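Local coordinates for protein DNA fragmentation factor 40 KDA subunit (Mus musculus, PDB 1V0D) that cuts DNA during apoptosis as the caspase-activated nuclease that fragments the genome and brings about chromatin condensation, at residues G169-V174 with R191-M196; R269-T274 with S292-A297. All coordinates share one frame; numbering follows the deposited sequence.

Contact 1 of 2, residues G169-V174 with R191-M196; sequences GYLREV and RVLGSM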
ATOM      1  N   GLY A 169      -5.955  -0.721  16.318  1.00 52.24           N
ATOM      2  CA  GLY A 169      -6.885  -0.231  15.320  1.00 51.55           C
ATOM      3  C   GLY A 169      -8.068  -1.175  15.224  1.00 52.21           C
ATOM      4  O   GLY A 169      -9.209  -0.742  15.094  1.00 53.78           O
ATOM      5  N   TYR A 170      -7.803  -2.476  15.289  1.00 50.87           N
ATOM      6  CA  TYR A 170      -8.881  -3.449  15.235  1.00 49.99           C
ATOM      7  C   TYR A 170      -9.759  -3.287  16.493  1.00 52.81           C
ATOM      8  O   TYR A 170     -10.986  -3.420  16.414  1.00 53.27           O
ATOM      9  CB  TYR A 170      -8.337  -4.890  15.138  1.00 45.57           C
ATOM     10  CG  TYR A 170      -7.424  -5.159  13.950  1.00 43.12           C
ATOM     11  CD1 TYR A 170      -7.577  -4.457  12.748  1.00 42.93           C
ATOM     12  CD2 TYR A 170      -6.421  -6.130  14.015  1.00 41.14           C
ATOM     13  CE1 TYR A 170      -6.762  -4.711  11.655  1.00 41.00           C
ATOM     14  CE2 TYR A 170      -5.595  -6.388  12.907  1.00 39.28           C
ATOM     15  CZ  TYR A 170      -5.778  -5.671  11.742  1.00 41.21           C
ATOM     16  OH  TYR A 170      -4.978  -5.889  10.647  1.00 44.04           O
ATOM     17  N   LEU A 171      -9.156  -2.982  17.647  1.00 54.87           N
ATOM     18  CA  LEU A 171      -9.961  -2.811  18.857  1.00 57.34           C
ATOM     19  C   LEU A 171     -10.875  -1.597  18.725  1.00 59.63           C
ATOM     20  O   LEU A 171     -12.031  -1.624  19.169  1.00 61.05           O
ATOM     21  CB  LEU A 171      -9.102  -2.618  20.100  1.00 56.31           C
ATOM     22  CG  LEU A 171      -9.722  -3.220  21.375  1.00 55.98           C
ATOM     23  CD1 LEU A 171      -9.090  -2.557  22.585  1.00 54.08           C
ATOM     24  CD2 LEU A 171     -11.234  -3.023  21.424  1.00 55.00           C
ATOM     25  N   ARG A 172     -10.364  -0.519  18.135  1.00 62.19           N
ATOM     26  CA  ARG A 172     -11.184   0.672  17.957  1.00 64.05           C
ATOM     27  C   ARG A 172     -12.365   0.289  17.088  1.00 64.15           C
ATOM     28  O   ARG A 172     -13.515   0.430  17.507  1.00 65.08           O
ATOM     29  CB  ARG A 172     -10.383   1.795  17.294  1.00 66.94           C
ATOM     30  CG  ARG A 172      -9.260   2.370  18.161  1.00 69.96           C
ATOM     31  CD  ARG A 172      -8.526   3.500  17.453  1.00 71.95           C
ATOM     32  NE  ARG A 172      -7.079   3.284  17.428  1.00 74.23           N
ATOM     33  CZ  ARG A 172      -6.373   3.088  16.313  1.00 76.15           C
ATOM     34  NH1 ARG A 172      -6.982   3.084  15.123  1.00 74.81           N
ATOM     35  NH2 ARG A 172      -5.056   2.888  16.388  1.00 75.36           N
ATOM     36  N   GLU A 173     -12.081  -0.222  15.893  1.00 63.60           N
ATOM     37  CA  GLU A 173     -13.136  -0.634  14.977  1.00 64.44           C
ATOM     38  C   GLU A 173     -14.221  -1.439  15.680  1.00 63.57           C
ATOM     39  O   GLU A 173     -15.391  -1.332  15.338  1.00 64.30           O
ATOM     40  CB  GLU A 173     -12.552  -1.450  13.824  1.00 66.78           C
ATOM     41  CG  GLU A 173     -11.600  -0.668  12.925  1.00 70.80           C
ATOM     42  CD  GLU A 173     -11.058  -1.510  11.768  1.00 75.38           C
ATOM     43  OE1 GLU A 173     -11.881  -2.104  11.025  1.00 78.91           O
ATOM     44  OE2 GLU A 173      -9.813  -1.577  11.601  1.00 76.16           O
ATOM     45  N   VAL A 174     -13.835  -2.232  16.673  1.00 63.20           N
ATOM     46  CA  VAL A 174     -14.806  -3.034  17.402  1.00 63.71           C
ATOM     47  C   VAL A 174     -15.698  -2.200  18.332  1.00 65.68           C
ATOM     48  O   VAL A 174     -16.885  -2.502  18.476  1.00 66.97           O
ATOM     49  CB  VAL A 174     -14.114  -4.157  18.202  1.00 62.25           C
ATOM     50  CG1 VAL A 174     -15.142  -4.940  18.999  1.00 60.30           C
ATOM     51  CG2 VAL A 174     -13.376  -5.090  17.241  1.00 60.92           C
ATOM     52  N   ARG A 191     -19.036  -4.249  28.438  1.00 67.98           N
ATOM     53  CA  ARG A 191     -18.418  -5.038  29.492  1.00 70.10           C
ATOM     54  C   ARG A 191     -17.452  -6.035  28.844  1.00 70.25           C
ATOM     55  O   ARG A 191     -16.309  -6.181  29.289  1.00 71.02           O
ATOM     56  CB  ARG A 191     -19.483  -5.798  30.292  1.00 72.22           C
ATOM     57  CG  ARG A 191     -18.904  -6.850  31.232  1.00 75.89           C
ATOM     58  CD  ARG A 191     -19.696  -8.154  31.156  1.00 79.52           C
ATOM     59  NE  ARG A 191     -18.895  -9.334  31.494  1.00 81.93           N
ATOM     60  CZ  ARG A 191     -17.800  -9.718  30.839  1.00 83.48           C
ATOM     61  NH1 ARG A 191     -17.356  -9.017  29.799  1.00 84.06           N
ATOM     62  NH2 ARG A 191     -17.146 -10.811  31.216  1.00 83.17           N
ATOM     63  N   VAL A 192     -17.923  -6.715  27.796  1.00 69.03           N
ATOM     64  CA  VAL A 192     -17.122  -7.700  27.066  1.00 67.60           C
ATOM     65  C   VAL A 192     -15.957  -6.996  26.385  1.00 67.60           C
ATOM     66  O   VAL A 192     -14.803  -7.419  26.503  1.00 67.75           O
ATOM     67  CB  VAL A 192     -17.968  -8.438  25.979  1.00 67.30           C
ATOM     68  CG1 VAL A 192     -17.077  -9.291  25.094  1.00 66.19           C
ATOM     69  CG2 VAL A 192     -19.011  -9.322  26.639  1.00 66.62           C
ATOM     70  N   LEU A 193     -16.264  -5.916  25.680  1.00 67.02           N
ATOM     71  CA  LEU A 193     -15.245  -5.153  24.981  1.00 67.21           C
ATOM     72  C   LEU A 193     -14.184  -4.651  25.956  1.00 67.22           C
ATOM     73  O   LEU A 193     -13.050  -4.369  25.568  1.00 67.90           O
ATOM     74  CB  LEU A 193     -15.894  -3.985  24.242  1.00 67.80           C
ATOM     75  CG  LEU A 193     -15.002  -3.294  23.215  1.00 69.64           C
ATOM     76  CD1 LEU A 193     -15.859  -2.713  22.092  1.00 71.41           C
ATOM     77  CD2 LEU A 193     -14.171  -2.227  23.903  1.00 70.01           C
ATOM     78  N   GLY A 194     -14.554  -4.543  27.229  1.00 66.72           N
ATOM     79  CA  GLY A 194     -13.601  -4.098  28.229  1.00 65.32           C
ATOM     80  C   GLY A 194     -12.627  -5.219  28.535  1.00 64.28           C
ATOM     81  O   GLY A 194     -11.418  -5.005  28.573  1.00 64.67           O
ATOM     82  N   SER A 195     -13.162  -6.421  28.749  1.00 63.35           N
ATOM     83  CA  SER A 195     -12.359  -7.608  29.043  1.00 63.02           C
ATOM     84  C   SER A 195     -11.299  -7.837  27.968  1.00 63.51           C
ATOM     85  O   SER A 195     -10.125  -8.074  28.271  1.00 63.61           O
ATOM     86  CB  SER A 195     -13.250  -8.847  29.106  1.00 61.45           C
ATOM     87  OG  SER A 195     -14.395  -8.613  29.899  1.00 62.12           O
ATOM     88  N   MET A 196     -11.726  -7.783  26.711  1.00 62.82           N
ATOM     89  CA  MET A 196     -10.813  -7.989  25.605  1.00 62.02           C
ATOM     90  C   MET A 196      -9.686  -6.975  25.675  1.00 61.86           C
ATOM     91  O   MET A 196      -8.539  -7.293  25.375  1.00 61.92           O
ATOM     92  CB  MET A 196     -11.548  -7.863  24.267  1.00 61.46           C
ATOM     93  CG  MET A 196     -12.484  -9.030  23.946  1.00 62.47           C
ATOM     94  SD  MET A 196     -13.321  -8.834  22.340  1.00 60.64           S
ATOM     95  CE  MET A 196     -14.562  -7.648  22.774  1.00 62.31           C
TER
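Leu193 carries this contact from its helix, sending one methyl to Leu171 and the other to Val174. Going along 191-196 from its start, Val192 packs on Trp287 and Ile279, on the side of helices 267-281 and 287-295. Leu193 comes next. Its CG stands anti to the backbone N (chi1 -167°), which carries the isobutyl group over to helix 155-175. Its CD2 meets Leu171 CD2 at 3.9 Å, the two side chains crossing at a slant. Its CD1 lies 3.9 Å from Val174 CG1, where the two side chains run alongside each other and point opposite ways, and 3.8 Å from Val174 O. Tyr189 OH supplies the polar partner of that carbonyl oxygen; the leucine methyl only packs beside it. An alanine in place of Leu193 would probably open a gap between the helices, leaving Leu171 CD2 and Val174 CG1 without the methyls they rest on. Further along, Ser195 OG binds Arg191 O, one turn back, at 3.2 Å, reaching the oxygen from the opposite face of the carbonyl plane to Ser195 N. Met196, the last residue, packs on Trp287. On the first helix, Leu171 also touches Cys197 and Leu200, and a lead ion sits about 5 Å from its side chain. The result is plain apolar packing between two consecutive helices running roughly antiparallel, 155-175 and 186-202, in the helical part of the nuclease region.

Contact 2 of 2, residues R269-T274 with S292-A297; sequences RTVVPT and SLLFTA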
ATOM      1  N   ARG A 269     -17.029  -7.929   8.365  1.00 58.83           N
ATOM      2  CA  ARG A 269     -18.065  -8.639   7.645  1.00 60.35           C
ATOM      3  C   ARG A 269     -18.776  -9.701   8.498  1.00 59.13           C
ATOM      4  O   ARG A 269     -20.002  -9.772   8.471  1.00 58.89           O
ATOM      5  CB  ARG A 269     -17.436  -9.280   6.404  1.00 64.79           C
ATOM      6  CG  ARG A 269     -18.406  -9.800   5.364  1.00 72.32           C
ATOM      7  CD  ARG A 269     -19.116  -8.664   4.641  1.00 78.47           C
ATOM      8  NE  ARG A 269     -19.861  -9.139   3.471  1.00 82.81           N
ATOM      9  CZ  ARG A 269     -20.761  -8.414   2.805  1.00 84.71           C
ATOM     10  NH1 ARG A 269     -21.039  -7.168   3.190  1.00 84.27           N
ATOM     11  NH2 ARG A 269     -21.387  -8.939   1.753  1.00 84.86           N
ATOM     12  N   THR A 270     -18.020 -10.498   9.269  1.00 57.29           N
ATOM     13  CA  THR A 270     -18.609 -11.577  10.079  1.00 55.44           C
ATOM     14  C   THR A 270     -18.346 -11.707  11.591  1.00 53.27           C
ATOM     15  O   THR A 270     -19.279 -11.942  12.366  1.00 52.53           O
ATOM     16  CB  THR A 270     -18.278 -12.937   9.451  1.00 55.77           C
ATOM     17  OG1 THR A 270     -16.993 -12.864   8.833  1.00 58.51           O
ATOM     18  CG2 THR A 270     -19.306 -13.310   8.398  1.00 58.60           C
ATOM     19  N   VAL A 271     -17.102 -11.570  12.032  1.00 51.12           N
ATOM     20  CA  VAL A 271     -16.822 -11.721  13.464  1.00 48.77           C
ATOM     21  C   VAL A 271     -17.499 -10.703  14.386  1.00 48.69           C
ATOM     22  O   VAL A 271     -18.174 -11.082  15.338  1.00 49.15           O
ATOM     23  CB  VAL A 271     -15.309 -11.683  13.765  1.00 48.05           C
ATOM     24  CG1 VAL A 271     -15.081 -11.910  15.237  1.00 47.09           C
ATOM     25  CG2 VAL A 271     -14.580 -12.747  12.964  1.00 46.76           C
ATOM     26  N   VAL A 272     -17.317  -9.412  14.120  1.00 47.82           N
ATOM     27  CA  VAL A 272     -17.918  -8.393  14.977  1.00 44.87           C
ATOM     28  C   VAL A 272     -19.421  -8.572  15.068  1.00 43.31           C
ATOM     29  O   VAL A 272     -19.961  -8.731  16.157  1.00 43.07           O
ATOM     30  CB  VAL A 272     -17.560  -6.954  14.490  1.00 45.17           C
ATOM     31  CG1 VAL A 272     -18.436  -5.909  15.184  1.00 39.76           C
ATOM     32  CG2 VAL A 272     -16.084  -6.672  14.800  1.00 42.98           C
ATOM     33  N   PRO A 273     -20.122  -8.561  13.927  1.00 42.98           N
ATOM     34  CA  PRO A 273     -21.576  -8.735  13.963  1.00 44.23           C
ATOM     35  C   PRO A 273     -22.006 -10.031  14.679  1.00 46.79           C
ATOM     36  O   PRO A 273     -22.964 -10.019  15.461  1.00 48.73           O
ATOM     37  CB  PRO A 273     -21.967  -8.693  12.491  1.00 41.19           C
ATOM     38  CG  PRO A 273     -20.758  -9.179  11.801  1.00 42.77           C
ATOM     39  CD  PRO A 273     -19.638  -8.507  12.544  1.00 43.10           C
ATOM     40  N   THR A 274     -21.308 -11.142  14.439  1.00 46.75           N
ATOM     41  CA  THR A 274     -21.644 -12.381  15.141  1.00 46.65           C
ATOM     42  C   THR A 274     -21.486 -12.138  16.647  1.00 47.55           C
ATOM     43  O   THR A 274     -22.281 -12.620  17.459  1.00 46.55           O
ATOM     44  CB  THR A 274     -20.712 -13.523  14.751  1.00 46.38           C
ATOM     45  OG1 THR A 274     -20.956 -13.903  13.393  1.00 46.73           O
ATOM     46  CG2 THR A 274     -20.939 -14.702  15.644  1.00 45.43           C
ATOM     47  N   SER A 292      -9.672 -14.367  20.121  1.00 47.78           N
ATOM     48  CA  SER A 292      -8.799 -15.093  19.206  1.00 49.06           C
ATOM     49  C   SER A 292      -9.008 -14.614  17.790  1.00 48.97           C
ATOM     50  O   SER A 292      -8.065 -14.247  17.086  1.00 49.04           O
ATOM     51  CB  SER A 292      -9.119 -16.578  19.237  1.00 50.54           C
ATOM     52  OG  SER A 292      -8.901 -17.101  20.531  1.00 59.03           O
ATOM     53  N   LEU A 293     -10.270 -14.640  17.381  1.00 48.11           N
ATOM     54  CA  LEU A 293     -10.664 -14.242  16.038  1.00 46.80           C
ATOM     55  C   LEU A 293     -10.278 -12.821  15.685  1.00 46.29           C
ATOM     56  O   LEU A 293      -9.775 -12.557  14.592  1.00 45.77           O
ATOM     57  CB  LEU A 293     -12.184 -14.413  15.870  1.00 45.78           C
ATOM     58  CG  LEU A 293     -12.753 -15.739  15.317  1.00 45.03           C
ATOM     59  CD1 LEU A 293     -11.778 -16.890  15.504  1.00 44.09           C
ATOM     60  CD2 LEU A 293     -14.070 -16.038  15.997  1.00 40.88           C
ATOM     61  N   LEU A 294     -10.500 -11.907  16.620  1.00 45.60           N
ATOM     62  CA  LEU A 294     -10.242 -10.496  16.375  1.00 43.21           C
ATOM     63  C   LEU A 294      -8.807 -10.010  16.479  1.00 43.70           C
ATOM     64  O   LEU A 294      -8.411  -9.136  15.719  1.00 44.55           O
ATOM     65  CB  LEU A 294     -11.132  -9.653  17.307  1.00 40.66           C
ATOM     66  CG  LEU A 294     -12.650  -9.803  17.130  1.00 38.70           C
ATOM     67  CD1 LEU A 294     -13.399  -9.440  18.378  1.00 39.17           C
ATOM     68  CD2 LEU A 294     -13.103  -8.933  15.999  1.00 39.41           C
ATOM     69  N   PHE A 295      -8.008 -10.582  17.377  1.00 44.67           N
ATOM     70  CA  PHE A 295      -6.651 -10.057  17.566  1.00 44.60           C
ATOM     71  C   PHE A 295      -5.471 -11.008  17.554  1.00 45.22           C
ATOM     72  O   PHE A 295      -4.343 -10.565  17.748  1.00 45.50           O
ATOM     73  CB  PHE A 295      -6.580  -9.299  18.900  1.00 42.83           C
ATOM     74  CG  PHE A 295      -7.803  -8.471  19.212  1.00 41.48           C
ATOM     75  CD1 PHE A 295      -8.679  -8.862  20.222  1.00 40.92           C
ATOM     76  CD2 PHE A 295      -8.063  -7.285  18.511  1.00 41.20           C
ATOM     77  CE1 PHE A 295      -9.802  -8.081  20.538  1.00 42.07           C
ATOM     78  CE2 PHE A 295      -9.177  -6.498  18.814  1.00 39.83           C
ATOM     79  CZ  PHE A 295     -10.051  -6.894  19.832  1.00 41.09           C
ATOM     80  N   THR A 296      -5.706 -12.291  17.329  1.00 46.71           N
ATOM     81  CA  THR A 296      -4.630 -13.279  17.392  1.00 47.41           C
ATOM     82  C   THR A 296      -4.224 -13.870  16.055  1.00 48.85           C
ATOM     83  O   THR A 296      -4.991 -13.845  15.094  1.00 51.14           O
ATOM     84  CB  THR A 296      -5.051 -14.420  18.339  1.00 46.85           C
ATOM     85  OG1 THR A 296      -5.370 -13.861  19.614  1.00 47.60           O
ATOM     86  CG2 THR A 296      -3.943 -15.440  18.518  1.00 51.40           C
ATOM     87  N   ALA A 297      -3.011 -14.407  15.996  1.00 48.70           N
ATOM     88  CA  ALA A 297      -2.536 -15.022  14.773  1.00 50.07           C
ATOM     89  C   ALA A 297      -3.357 -16.272  14.493  1.00 51.44           C
ATOM     90  O   ALA A 297      -3.185 -16.909  13.462  1.00 53.51           O
ATOM     91  CB  ALA A 297      -1.067 -15.378  14.890  1.00 49.22           C
TER
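Val271 meets both Leu293 and Leu294 here, and Val272 adds a second touch on Leu294. The two segments belong to helices 267-281 and 287-295, a roughly antiparallel helical pair that follows strand 260-263 and precedes strand 300-303 in the chain; those strands pair with each other in the His-Me finger nuclease region. Each pairing has its own orientation. Val271 and Leu294 reach past one another from their two helices, with Val271 CG1 lying 3.7 Å from Leu294 CD2 and equally near its CG. Val271 CG1 stands anti to the backbone N (chi1 -177°), which turns it in between the helices. Against Leu293 the same valine sits at a slant: both of its methyls lie beside Leu293 CB, CG1 being the nearer at 3.9 Å, so the start of the leucine side chain makes the touch. Val272 approaches Leu294 at about a right angle and sets its CG2 3.9 Å from Leu294 CD2. The CD2 methyl of Leu294 is thus shared by two successive valines. Behind it, Leu294 CB lies over the centre of the Phe295 ring, 3.7 Å above its plane. Val174 and Met196 also pack on Leu294, while the backbone O of Leu294 is hydrogen-bonded to His263 NE2, beside the magnesium ligand Asp262 in the sequence. The first helix has a wider, pi-type turn at its start and is kinked at Pro273, whose nitrogen has no hydrogen to give. One turn on from Thr270, Thr274 grips the Thr270 carbonyl twice: its N comes from one face of the carbonyl plane, and its OG1 from the other at 2.8 Å, tilted 34° from that plane.

Overall arrangement
Both segments of contact 1 come earlier in the chain than those of contact 2, and the centres of the two contacts are about 11 Å apart. The four helices involved, 155-175, 186-202, 267-281 and 287-295, all belong to the nuclease part of the chain. The two contacts share no helix but touch directly: Val174 CG2 lies 4.0 Å from Val272 CG2, and the Phe295 ring packs against the backbone of Leu171 and Tyr170, so the two buried contacts abut. Contact 2 joins the helices that come, along the chain, between two paired strands, one of which carries the magnesium ligand Asp262; contact 1 joins the preceding helical pair against which these pack.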